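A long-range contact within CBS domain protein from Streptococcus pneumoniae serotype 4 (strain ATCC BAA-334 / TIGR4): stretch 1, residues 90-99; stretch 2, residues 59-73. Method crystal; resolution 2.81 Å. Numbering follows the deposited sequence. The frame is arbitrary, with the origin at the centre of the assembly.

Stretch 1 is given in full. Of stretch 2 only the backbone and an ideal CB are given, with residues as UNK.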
ATOM      1  N   HIS B  90       8.378   3.312 -20.981  1.00 22.47           N
ATOM      2  CA  HIS B  90       9.225   2.139 -21.151  1.00 24.35           C
ATOM      3  C   HIS B  90       9.366   1.324 -19.873  1.00 24.34           C
ATOM      4  O   HIS B  90       9.918   0.219 -19.922  1.00 28.09           O
ATOM      5  CB  HIS B  90      10.606   2.559 -21.656  1.00 25.74           C
ATOM      6  CG  HIS B  90      10.595   3.129 -23.040  1.00 27.69           C
ATOM      7  ND1 HIS B  90       9.875   2.564 -24.071  1.00 33.41           N
ATOM      8  CD2 HIS B  90      11.206   4.218 -23.561  1.00 31.62           C
ATOM      9  CE1 HIS B  90      10.048   3.278 -25.169  1.00 34.92           C
ATOM     10  NE2 HIS B  90      10.851   4.287 -24.887  1.00 33.44           N
HETATM   11  N   MSE B  91       8.885   1.833 -18.744  1.00 18.94           N
HETATM   12  CA  MSE B  91       8.953   1.104 -17.485  1.00 19.66           C
HETATM   13  C   MSE B  91       7.616   1.149 -16.761  1.00 19.46           C
HETATM   14  O   MSE B  91       7.498   0.698 -15.622  1.00 20.67           O
HETATM   15  CB  MSE B  91      10.052   1.675 -16.595  1.00 21.47           C
HETATM   16  CG  MSE B  91       9.792   3.093 -16.126  1.00 24.04           C
HETATM   17 SE   MSE B  91      11.452   4.084 -15.920  1.00 47.20          SE
HETATM   18  CE  MSE B  91      11.972   4.157 -17.798  1.00 21.97           C
ATOM     19  N   THR B  92       6.611   1.707 -17.427  1.00 20.24           N
ATOM     20  CA  THR B  92       5.268   1.721 -16.870  1.00 16.41           C
ATOM     21  C   THR B  92       4.690   0.312 -16.889  1.00 21.07           C
ATOM     22  O   THR B  92       4.820  -0.409 -17.883  1.00 25.26           O
ATOM     23  CB  THR B  92       4.377   2.678 -17.660  1.00 19.62           C
ATOM     24  OG1 THR B  92       4.947   3.992 -17.630  1.00 22.01           O
ATOM     25  CG2 THR B  92       2.981   2.729 -17.062  1.00 25.12           C
ATOM     26  N   LYS B  93       4.073  -0.089 -15.781  1.00 27.14           N
ATOM     27  CA  LYS B  93       3.479  -1.419 -15.675  1.00 31.63           C
ATOM     28  C   LYS B  93       2.140  -1.404 -16.399  1.00 28.80           C
ATOM     29  O   LYS B  93       1.136  -0.919 -15.871  1.00 25.91           O
ATOM     30  CB  LYS B  93       3.321  -1.828 -14.216  1.00 31.34           C
ATOM     31  CG  LYS B  93       2.853  -3.264 -14.029  1.00 38.37           C
ATOM     32  CD  LYS B  93       2.678  -3.601 -12.556  1.00 44.70           C
ATOM     33  CE  LYS B  93       2.118  -5.004 -12.372  1.00 55.36           C
ATOM     34  NZ  LYS B  93       1.855  -5.311 -10.937  1.00 59.45           N
ATOM     35  N   THR B  94       2.127  -1.925 -17.621  1.00 45.30           N
ATOM     36  CA  THR B  94       0.901  -2.047 -18.394  1.00 53.27           C
ATOM     37  C   THR B  94       0.150  -3.339 -18.108  1.00 56.84           C
ATOM     38  O   THR B  94      -1.006  -3.474 -18.527  1.00 52.01           O
ATOM     39  CB  THR B  94       1.213  -1.954 -19.893  1.00 50.02           C
ATOM     40  OG1 THR B  94       2.124  -2.998 -20.258  1.00 43.54           O
ATOM     41  CG2 THR B  94       1.842  -0.607 -20.218  1.00 47.14           C
ATOM     42  N   ASP B  95       0.771  -4.284 -17.402  1.00 65.65           N
ATOM     43  CA  ASP B  95       0.133  -5.559 -17.073  1.00 69.86           C
ATOM     44  C   ASP B  95      -0.537  -5.454 -15.701  1.00 65.82           C
ATOM     45  O   ASP B  95      -0.133  -6.071 -14.715  1.00 68.67           O
ATOM     46  CB  ASP B  95       1.154  -6.690 -17.119  1.00 87.30           C
ATOM     47  CG  ASP B  95       0.520  -8.057 -16.952  1.00100.86           C
ATOM     48  OD1 ASP B  95      -0.174  -8.512 -17.886  1.00 98.68           O
ATOM     49  OD2 ASP B  95       0.715  -8.678 -15.886  1.00107.25           O
ATOM     50  N   VAL B  96      -1.588  -4.636 -15.660  1.00 53.90           N
ATOM     51  CA  VAL B  96      -2.376  -4.422 -14.453  1.00 51.29           C
ATOM     52  C   VAL B  96      -3.838  -4.702 -14.768  1.00 40.34           C
ATOM     53  O   VAL B  96      -4.291  -4.543 -15.906  1.00 41.90           O
ATOM     54  CB  VAL B  96      -2.213  -2.993 -13.889  1.00 45.54           C
ATOM     55  CG1 VAL B  96      -0.765  -2.727 -13.514  1.00 45.38           C
ATOM     56  CG2 VAL B  96      -2.707  -1.962 -14.892  1.00 36.98           C
ATOM     57  N   ALA B  97      -4.579  -5.120 -13.746  1.00 35.18           N
ATOM     58  CA  ALA B  97      -6.009  -5.365 -13.879  1.00 41.50           C
ATOM     59  C   ALA B  97      -6.775  -4.086 -13.566  1.00 38.40           C
ATOM     60  O   ALA B  97      -6.523  -3.436 -12.547  1.00 38.69           O
ATOM     61  CB  ALA B  97      -6.456  -6.495 -12.951  1.00 35.35           C
ATOM     62  N   VAL B  98      -7.703  -3.723 -14.450  1.00 28.95           N
ATOM     63  CA  VAL B  98      -8.522  -2.530 -14.260  1.00 32.23           C
ATOM     64  C   VAL B  98      -9.991  -2.930 -14.254  1.00 35.21           C
ATOM     65  O   VAL B  98     -10.327  -4.100 -14.464  1.00 35.28           O
ATOM     66  CB  VAL B  98      -8.240  -1.475 -15.345  1.00 34.04           C
ATOM     67  CG1 VAL B  98      -6.755  -1.143 -15.395  1.00 33.89           C
ATOM     68  CG2 VAL B  98      -8.732  -1.958 -16.700  1.00 31.29           C
ATOM     69  N   VAL B  99     -10.874  -1.963 -14.006  1.00 37.16           N
ATOM     70  CA  VAL B  99     -12.313  -2.198 -14.014  1.00 38.06           C
ATOM     71  C   VAL B  99     -12.996  -1.066 -14.766  1.00 39.81           C
ATOM     72  O   VAL B  99     -12.536   0.078 -14.765  1.00 41.29           O
ATOM     73  CB  VAL B  99     -12.904  -2.323 -12.589  1.00 36.14           C
ATOM     74  CG1 VAL B  99     -12.404  -3.586 -11.904  1.00 34.69           C
ATOM     75  CG2 VAL B  99     -12.579  -1.086 -11.761  1.00 35.11           C
ATOM     76  N   UNK B  59      -5.467   8.789 -22.307  1.00 56.00           N
ATOM     77  CA  UNK B  59      -5.562   7.346 -22.503  1.00 53.25           C
ATOM     78  C   UNK B  59      -4.750   6.626 -21.434  1.00 45.50           C
ATOM     79  O   UNK B  59      -3.541   6.845 -21.312  1.00 42.94           O
ATOM     80  CB  UNK B  59      -5.079   6.953 -23.901  1.00 53.25           C
ATOM     81  N   UNK B  60      -5.411   5.768 -20.661  1.00 47.95           N
ATOM     82  CA  UNK B  60      -4.747   5.068 -19.568  1.00 37.94           C
ATOM     83  C   UNK B  60      -3.683   4.125 -20.113  1.00 41.14           C
ATOM     84  O   UNK B  60      -3.989   3.203 -20.878  1.00 48.01           O
ATOM     85  CB  UNK B  60      -5.764   4.295 -18.725  1.00 37.94           C
ATOM     86  N   UNK B  61      -2.434   4.353 -19.718  1.00 29.63           N
ATOM     87  CA  UNK B  61      -1.333   3.480 -20.106  1.00 26.13           C
ATOM     88  C   UNK B  61      -1.075   2.418 -19.048  1.00 30.66           C
ATOM     89  O   UNK B  61      -0.987   1.226 -19.351  1.00 35.84           O
ATOM     90  CB  UNK B  61      -0.064   4.299 -20.349  1.00 26.13           C
ATOM     91  N   UNK B  62      -0.956   2.839 -17.795  1.00 25.24           N
ATOM     92  CA  UNK B  62      -0.695   1.916 -16.713  1.00 23.88           C
ATOM     93  C   UNK B  62      -0.372   2.674 -15.443  1.00 23.47           C
ATOM     94  O   UNK B  62      -0.594   3.883 -15.344  1.00 20.62           O
ATOM     95  CB  UNK B  62       0.447   0.965 -17.076  1.00 23.88           C
ATOM     96  N   UNK B  63       0.152   1.937 -14.471  1.00 23.60           N
ATOM     97  CA  UNK B  63       0.601   2.505 -13.210  1.00 19.77           C
ATOM     98  C   UNK B  63       2.115   2.392 -13.111  1.00 20.42           C
ATOM     99  O   UNK B  63       2.728   1.508 -13.713  1.00 21.19           O
ATOM    100  CB  UNK B  63      -0.073   1.808 -12.026  1.00 19.77           C
ATOM    101  N   UNK B  64       2.717   3.297 -12.342  1.00 20.96           N
ATOM    102  CA  UNK B  64       4.162   3.318 -12.173  1.00 20.06           C
ATOM    103  C   UNK B  64       4.493   3.641 -10.722  1.00 19.70           C
ATOM    104  O   UNK B  64       3.763   4.367 -10.040  1.00 18.26           O
ATOM    105  CB  UNK B  64       4.810   4.332 -13.118  1.00 20.06           C
ATOM    106  N   UNK B  65       5.597   3.068 -10.248  1.00 19.00           N
ATOM    107  CA  UNK B  65       6.120   3.365  -8.932  1.00 15.28           C
ATOM    108  C   UNK B  65       7.627   3.514  -8.990  1.00 13.68           C
ATOM    109  O   UNK B  65       8.244   3.352 -10.043  1.00 16.74           O
ATOM    110  CB  UNK B  65       5.725   2.275  -7.933  1.00 15.28           C
ATOM    111  N   UNK B  66       8.208   3.829  -7.831  1.00 13.61           N
ATOM    112  CA  UNK B  66       9.655   3.987  -7.762  1.00 13.68           C
ATOM    113  C   UNK B  66      10.378   2.671  -8.004  1.00 14.96           C
ATOM    114  O   UNK B  66      11.476   2.668  -8.569  1.00 13.64           O
ATOM    115  CB  UNK B  66      10.059   4.561  -6.402  1.00 13.68           C
ATOM    116  N   UNK B  67       9.787   1.549  -7.586  1.00 14.98           N
ATOM    117  CA  UNK B  67      10.401   0.253  -7.858  1.00 19.61           C
ATOM    118  C   UNK B  67      10.498  -0.002  -9.355  1.00 21.58           C
ATOM    119  O   UNK B  67      11.492  -0.557  -9.835  1.00 23.95           O
ATOM    120  CB  UNK B  67       9.606  -0.867  -7.184  1.00 19.61           C
ATOM    121  N   UNK B  68       9.477   0.408 -10.111  1.00 15.15           N
ATOM    122  CA  UNK B  68       9.514   0.236 -11.559  1.00 13.50           C
ATOM    123  C   UNK B  68      10.645   1.045 -12.179  1.00 17.23           C
ATOM    124  O   UNK B  68      11.363   0.551 -13.056  1.00 17.52           O
ATOM    125  CB  UNK B  68       8.176   0.643 -12.179  1.00 13.50           C
ATOM    126  N   UNK B  69      10.825   2.287 -11.728  1.00 19.98           N
ATOM    127  CA  UNK B  69      11.916   3.110 -12.236  1.00 16.47           C
ATOM    128  C   UNK B  69      13.261   2.570 -11.767  1.00 18.72           C
ATOM    129  O   UNK B  69      14.215   2.478 -12.547  1.00 20.85           O
ATOM    130  CB  UNK B  69      11.744   4.564 -11.790  1.00 16.47           C
ATOM    131  N   UNK B  70      13.356   2.198 -10.493  1.00 17.22           N
ATOM    132  CA  UNK B  70      14.617   1.744  -9.918  1.00 18.30           C
ATOM    133  C   UNK B  70      15.080   0.424 -10.525  1.00 19.39           C
ATOM    134  O   UNK B  70      16.248   0.274 -10.879  1.00 20.51           O
ATOM    135  CB  UNK B  70      14.479   1.597  -8.401  1.00 18.30           C
ATOM    136  N   UNK B  71      14.156  -0.534 -10.643  1.00 20.90           N
ATOM    137  CA  UNK B  71      14.508  -1.825 -11.225  1.00 19.44           C
ATOM    138  C   UNK B  71      14.831  -1.704 -12.708  1.00 20.90           C
ATOM    139  O   UNK B  71      15.634  -2.484 -13.232  1.00 22.93           O
ATOM    140  CB  UNK B  71      13.369  -2.825 -11.020  1.00 19.44           C
ATOM    141  N   UNK B  72      14.219  -0.739 -13.397  1.00 19.63           N
ATOM    142  CA  UNK B  72      14.532  -0.525 -14.805  1.00 18.69           C
ATOM    143  C   UNK B  72      15.958  -0.014 -14.978  1.00 21.90           C
ATOM    144  O   UNK B  72      16.665  -0.433 -15.901  1.00 29.45           O
ATOM    145  CB  UNK B  72      13.540   0.460 -15.427  1.00 18.69           C
ATOM    146  N   UNK B  73      16.400   0.883 -14.095  1.00 17.55           N
ATOM    147  CA  UNK B  73      17.767   1.391 -14.179  1.00 21.81           C
ATOM    148  C   UNK B  73      18.780   0.292 -13.892  1.00 27.86           C
ATOM    149  O   UNK B  73      19.838   0.227 -14.529  1.00 29.80           O
ATOM    150  CB  UNK B  73      17.965   2.554 -13.205  1.00 21.81           C
TER

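Position 59 has nothing of stretch 1 near its CB, so many residues would serve; it is Q59, which makes no contact here.

At position 60 the CB points sideways and stretch 1 lies beyond 5.5 Å, so only a long side chain could reach the valines at 96 and 98. A large apolar residue suits: F60 CZ lies 4.1 Å from V96 CG2, which sits at the ring edge, and F60 CE2 3.7 Å from V98 CG1.

Position 61 also points sideways, its CB 4.7 Å from T92 CG2 and 5.3 Å from T94 CG2. Two methyls invite a modest aliphatic or a threonine. V61 fits, its CG1 4.2 Å from T94 CG2.

At position 62 the ideal CB points toward stretch 1 and would stand 2.3 Å from K93 O, a clash, and 3.1 Å from T92 CG2. The extended phi/psi of 170/-167 also favours glycine. G62 lets the chains close to 4.6 Å between its CA and T94 CA, and its CA makes a CA-H...O contact with K93 O at 3.5 Å.

At position 63 the backbone carries the pairing: K93 N donates to the O of 63 at 2.9 Å, and the N of 63 returns a weak bond to K93 O at 3.3 Å, a single antiparallel bridge. The sideways CB lies 4.8 Å from V96 CG1, so a small or beta-branched residue would do. T63 places OG1 3.6 Å from V96 CG1.

Position 64 points sideways, its CB 4.5 Å from T92 OG1, with M91 further along. An aliphatic long enough to reach M91 is suitable; I64, extended with both chi angles t, brings CD1 to 3.8 Å from M91 CG.

Nothing of stretch 1 comes near the CB atoms of 65, 66 and 67, so it sets no demand there; they are G65, just before a helix, L66 and R67.

Position 68 points toward stretch 1, its CB 3.5 Å from M91 O. A short residue suits, and an acceptor can take the backbone N of 65; D68 OD2 accepts from G65 N at 2.8 Å.

Position 69 has M91 SE 4.2 Å from its CB, a call for an aliphatic; I69 answers with CG1 at 3.9 Å from M91 SE.

The CB of 70 points away and that of 71 has nothing of stretch 1 near it, leaving the choice free; they are M70, a selenomethionine, and A71.

Position 72 points toward M91, whose CB is 3.9 Å from its own CB. A broad apolar or aromatic group would cover the selenomethionine. Y72 does so with a ring face: M91 CE lies 3.8 Å from the ring centroid, while Y72 OH reaches 3.7 Å from H90 CB.

Position 73 turns sideways, clear of stretch 1, so many residues would serve; it is Q73.

Stretch 2 59-73: QFVGTIGLRDIMAYQ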
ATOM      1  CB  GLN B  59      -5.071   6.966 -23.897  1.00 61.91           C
ATOM      2  CG  GLN B  59      -6.081   7.217 -25.004  1.00 70.29           C
ATOM      3  CD  GLN B  59      -7.127   6.123 -25.097  1.00 70.39           C
ATOM      4  OE1 GLN B  59      -6.898   4.990 -24.674  1.00 70.25           O
ATOM      5  NE2 GLN B  59      -8.284   6.458 -25.655  1.00 74.53           N
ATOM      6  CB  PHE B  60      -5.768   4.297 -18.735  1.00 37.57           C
ATOM      7  CG  PHE B  60      -5.151   3.442 -17.664  1.00 31.59           C
ATOM      8  CD1 PHE B  60      -4.715   4.005 -16.476  1.00 27.78           C
ATOM      9  CD2 PHE B  60      -5.006   2.076 -17.846  1.00 27.94           C
ATOM     10  CE1 PHE B  60      -4.146   3.223 -15.490  1.00 25.64           C
ATOM     11  CE2 PHE B  60      -4.437   1.288 -16.862  1.00 27.16           C
ATOM     12  CZ  PHE B  60      -4.009   1.862 -15.683  1.00 26.85           C
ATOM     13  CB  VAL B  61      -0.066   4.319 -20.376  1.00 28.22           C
ATOM     14  CG1 VAL B  61       1.055   3.436 -20.905  1.00 31.83           C
ATOM     15  CG2 VAL B  61      -0.373   5.447 -21.343  1.00 27.48           C
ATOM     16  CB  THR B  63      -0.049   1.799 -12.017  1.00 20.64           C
ATOM     17  OG1 THR B  63       0.315   0.413 -12.026  1.00 22.38           O
ATOM     18  CG2 THR B  63      -1.562   1.922 -12.087  1.00 23.19           C
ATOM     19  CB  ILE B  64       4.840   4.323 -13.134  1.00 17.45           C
ATOM     20  CG1 ILE B  64       6.348   4.075 -13.194  1.00 14.44           C
ATOM     21  CG2 ILE B  64       4.543   5.757 -12.717  1.00 18.51           C
ATOM     22  CD1 ILE B  64       7.075   4.965 -14.166  1.00 15.30           C
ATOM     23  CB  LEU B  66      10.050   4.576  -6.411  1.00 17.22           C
ATOM     24  CG  LEU B  66       9.757   6.068  -6.286  1.00 18.16           C
ATOM     25  CD1 LEU B  66      10.022   6.538  -4.873  1.00 19.47           C
ATOM     26  CD2 LEU B  66      10.604   6.841  -7.281  1.00 18.97           C
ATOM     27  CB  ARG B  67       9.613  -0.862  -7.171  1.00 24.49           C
ATOM     28  CG  ARG B  67      10.145  -2.259  -7.461  1.00 29.67           C
ATOM     29  CD  ARG B  67       9.326  -3.324  -6.753  1.00 40.57           C
ATOM     30  NE  ARG B  67       7.903  -3.198  -7.044  1.00 59.08           N
ATOM     31  CZ  ARG B  67       6.977  -4.060  -6.648  1.00 71.05           C
ATOM     32  NH1 ARG B  67       7.291  -5.141  -5.952  1.00 71.31           N
ATOM     33  NH2 ARG B  67       5.704  -3.834  -6.962  1.00 70.69           N
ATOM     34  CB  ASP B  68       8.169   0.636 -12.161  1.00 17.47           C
ATOM     35  CG  ASP B  68       7.016  -0.155 -11.577  1.00 25.55           C
ATOM     36  OD1 ASP B  68       7.070  -1.403 -11.613  1.00 32.84           O
ATOM     37  OD2 ASP B  68       6.061   0.470 -11.068  1.00 25.76           O
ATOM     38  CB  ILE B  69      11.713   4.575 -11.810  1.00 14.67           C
ATOM     39  CG1 ILE B  69      10.371   5.094 -12.329  1.00 16.77           C
ATOM     40  CG2 ILE B  69      12.861   5.442 -12.305  1.00 16.77           C
ATOM     41  CD1 ILE B  69      10.122   6.553 -12.031  1.00 24.64           C
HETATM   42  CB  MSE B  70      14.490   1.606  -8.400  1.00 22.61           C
HETATM   43  CG  MSE B  70      15.527   2.395  -7.621  1.00 26.89           C
HETATM   44 SE   MSE B  70      15.664   4.248  -8.222  1.00 70.56          SE
HETATM   45  CE  MSE B  70      13.826   4.817  -7.905  1.00 27.05           C
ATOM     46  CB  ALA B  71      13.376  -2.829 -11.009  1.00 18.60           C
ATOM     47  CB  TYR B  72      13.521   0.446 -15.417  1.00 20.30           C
ATOM     48  CG  TYR B  72      13.661   0.663 -16.907  1.00 21.86           C
ATOM     49  CD1 TYR B  72      14.496   1.652 -17.406  1.00 21.10           C
ATOM     50  CD2 TYR B  72      12.945  -0.108 -17.815  1.00 24.22           C
ATOM     51  CE1 TYR B  72      14.627   1.865 -18.758  1.00 22.93           C
ATOM     52  CE2 TYR B  72      13.069   0.098 -19.180  1.00 24.35           C
ATOM     53  CZ  TYR B  72      13.914   1.089 -19.642  1.00 27.85           C
ATOM     54  OH  TYR B  72      14.053   1.312 -20.991  1.00 31.52           O
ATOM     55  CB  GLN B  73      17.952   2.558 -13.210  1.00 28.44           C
ATOM     56  CG  GLN B  73      19.309   3.233 -13.296  1.00 35.09           C
ATOM     57  CD  GLN B  73      19.406   4.456 -12.404  1.00 53.82           C
ATOM     58  OE1 GLN B  73      18.602   4.635 -11.488  1.00 58.32           O
ATOM     59  NE2 GLN B  73      20.391   5.308 -12.671  1.00 53.01           N
TER
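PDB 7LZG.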